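Local coordinates for protein hydrogenase (NiFe) small subunit HydA (Allochromatium vinosum, PDB 3MYR) that probably carries electrons through its iron-sulfur clusters, as the small subunit of a heterodimeric [NiFe] hydrogenase that oxidises H2, at residues 200-203 and 204-207. Numbering follows the deposited sequence.
Sequences AESF and DDEG
Three groups gather on S202 OG. The backbone N-H groups of D204 and D205 both give it weak bonds, the shorter measuring 3.2 Å from D205 N to S202 OG. With chi1 at 76°, OG sits between its own backbone N and carbonyl carbon, turned back over the bend in the chain. The third partner is a water 2.7 Å from S202 OG, which also donates a weak bond to D204 OD1; D204 OD2 instead meets K461 and the backbone N of T462, both of the large subunit. The turn leads into helix 206-210, in the C-terminal part of the small subunit, which holds the distal [4Fe-4S] and the medial [3Fe-4S] clusters. D205 is the N-cap: OD1 takes the N-H of A208, while OD2 reaches back to E201 N at 2.8 Å, met on the syn side but 32° out of the carboxylate plane. One carboxylate thus ties the incoming loop to the first turn. With an alanine in place of D205, the N-H groups of E201 and A208 lose these acceptors, and the loop would probably drift from the helix end. A200 CB packs 3.9 Å from G207 C, and F203 points away from 204-207 into the interface, where its ring stands edge-to-face with F463 and W468 of the large subunit.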
ATOM      1  N   ALA A 200     -17.771 -26.217  -9.088  1.00 20.01           N
ATOM      2  CA  ALA A 200     -16.395 -26.545  -8.733  1.00 21.54           C
ATOM      3  C   ALA A 200     -16.342 -27.096  -7.270  1.00 22.15           C
ATOM      4  O   ALA A 200     -17.068 -26.644  -6.416  1.00 24.65           O
ATOM      5  CB  ALA A 200     -15.472 -25.229  -8.881  1.00 18.95           C
ATOM      6  N   GLU A 201     -15.512 -28.096  -6.996  1.00 22.22           N
ATOM      7  CA  GLU A 201     -15.369 -28.580  -5.630  1.00 26.06           C
ATOM      8  C   GLU A 201     -14.009 -28.289  -5.081  1.00 25.66           C
ATOM      9  O   GLU A 201     -13.775 -28.556  -3.950  1.00 26.42           O
ATOM     10  CB  GLU A 201     -15.714 -30.084  -5.567  1.00 27.78           C
ATOM     11  CG  GLU A 201     -17.105 -30.238  -6.181  1.00 33.78           C
ATOM     12  CD  GLU A 201     -17.875 -31.403  -5.620  1.00 54.66           C
ATOM     13  OE1 GLU A 201     -18.645 -31.145  -4.637  1.00 63.65           O
ATOM     14  OE2 GLU A 201     -17.698 -32.545  -6.149  1.00 45.01           O
ATOM     15  N   SER A 202     -13.128 -27.703  -5.891  1.00 24.39           N
ATOM     16  CA  SER A 202     -11.874 -27.147  -5.381  1.00 24.75           C
ATOM     17  C   SER A 202     -11.502 -26.082  -6.390  1.00 23.72           C
ATOM     18  O   SER A 202     -12.235 -25.917  -7.377  1.00 23.08           O
ATOM     19  CB  SER A 202     -10.777 -28.232  -5.302  1.00 24.92           C
ATOM     20  OG  SER A 202     -10.307 -28.483  -6.604  1.00 28.55           O
ATOM     21  N   PHE A 203     -10.379 -25.392  -6.177  1.00 21.88           N
ATOM     22  CA  PHE A 203      -9.915 -24.335  -7.052  1.00 21.09           C
ATOM     23  C   PHE A 203      -9.303 -24.772  -8.362  1.00 22.35           C
ATOM     24  O   PHE A 203      -9.115 -23.925  -9.300  1.00 20.24           O
ATOM     25  CB  PHE A 203      -9.010 -23.349  -6.272  1.00 18.90           C
ATOM     26  CG  PHE A 203      -9.714 -22.780  -5.104  1.00 20.81           C
ATOM     27  CD1 PHE A 203     -10.580 -21.702  -5.260  1.00 19.87           C
ATOM     28  CD2 PHE A 203      -9.608 -23.393  -3.844  1.00 21.03           C
ATOM     29  CE1 PHE A 203     -11.321 -21.226  -4.177  1.00 23.83           C
ATOM     30  CE2 PHE A 203     -10.312 -22.900  -2.787  1.00 23.46           C
ATOM     31  CZ  PHE A 203     -11.202 -21.831  -2.962  1.00 20.80           C
ATOM     32  N   ASP A 204      -8.987 -26.068  -8.492  1.00 21.84           N
ATOM     33  CA  ASP A 204      -8.519 -26.486  -9.817  1.00 21.21           C
ATOM     34  C   ASP A 204      -9.031 -27.864 -10.266  1.00 22.98           C
ATOM     35  O   ASP A 204      -8.392 -28.484 -11.090  1.00 22.50           O
ATOM     36  CB  ASP A 204      -6.966 -26.449  -9.877  1.00 21.33           C
ATOM     37  CG  ASP A 204      -6.309 -27.520  -8.964  1.00 28.67           C
ATOM     38  OD1 ASP A 204      -7.050 -28.186  -8.193  1.00 28.23           O
ATOM     39  OD2 ASP A 204      -5.050 -27.737  -9.075  1.00 30.45           O
ATOM     40  N   ASP A 205     -10.170 -28.343  -9.754  1.00 20.32           N
ATOM     41  CA  ASP A 205     -10.752 -29.537 -10.351  1.00 21.62           C
ATOM     42  C   ASP A 205     -11.364 -29.242 -11.717  1.00 21.32           C
ATOM     43  O   ASP A 205     -11.274 -28.138 -12.201  1.00 16.80           O
ATOM     44  CB  ASP A 205     -11.778 -30.204  -9.427  1.00 19.74           C
ATOM     45  CG  ASP A 205     -13.006 -29.316  -9.171  1.00 25.80           C
ATOM     46  OD1 ASP A 205     -12.986 -28.141  -9.598  1.00 24.75           O
ATOM     47  OD2 ASP A 205     -14.015 -29.808  -8.611  1.00 27.65           O
ATOM     48  N   GLU A 206     -11.985 -30.243 -12.336  1.00 22.20           N
ATOM     49  CA  GLU A 206     -12.589 -30.074 -13.668  1.00 24.55           C
ATOM     50  C   GLU A 206     -13.580 -28.882 -13.690  1.00 22.36           C
ATOM     51  O   GLU A 206     -13.527 -28.065 -14.581  1.00 25.38           O
ATOM     52  CB  GLU A 206     -13.279 -31.402 -14.117  1.00 24.74           C
ATOM     53  CG  GLU A 206     -13.870 -31.312 -15.505  1.00 30.97           C
ATOM     54  CD  GLU A 206     -12.817 -31.053 -16.639  1.00 37.90           C
ATOM     55  OE1 GLU A 206     -13.253 -30.847 -17.799  1.00 34.58           O
ATOM     56  OE2 GLU A 206     -11.576 -31.053 -16.390  1.00 41.22           O
ATOM     57  N   GLY A 207     -14.447 -28.750 -12.689  1.00 22.33           N
ATOM     58  CA  GLY A 207     -15.450 -27.702 -12.652  1.00 19.39           C
ATOM     59  C   GLY A 207     -14.748 -26.335 -12.565  1.00 21.22           C
ATOM     60  O   GLY A 207     -15.141 -25.390 -13.231  1.00 21.37           O
TER
HETATM   61  O   HOH W   1      -8.871 -30.705  -7.038  1.00 45.64           O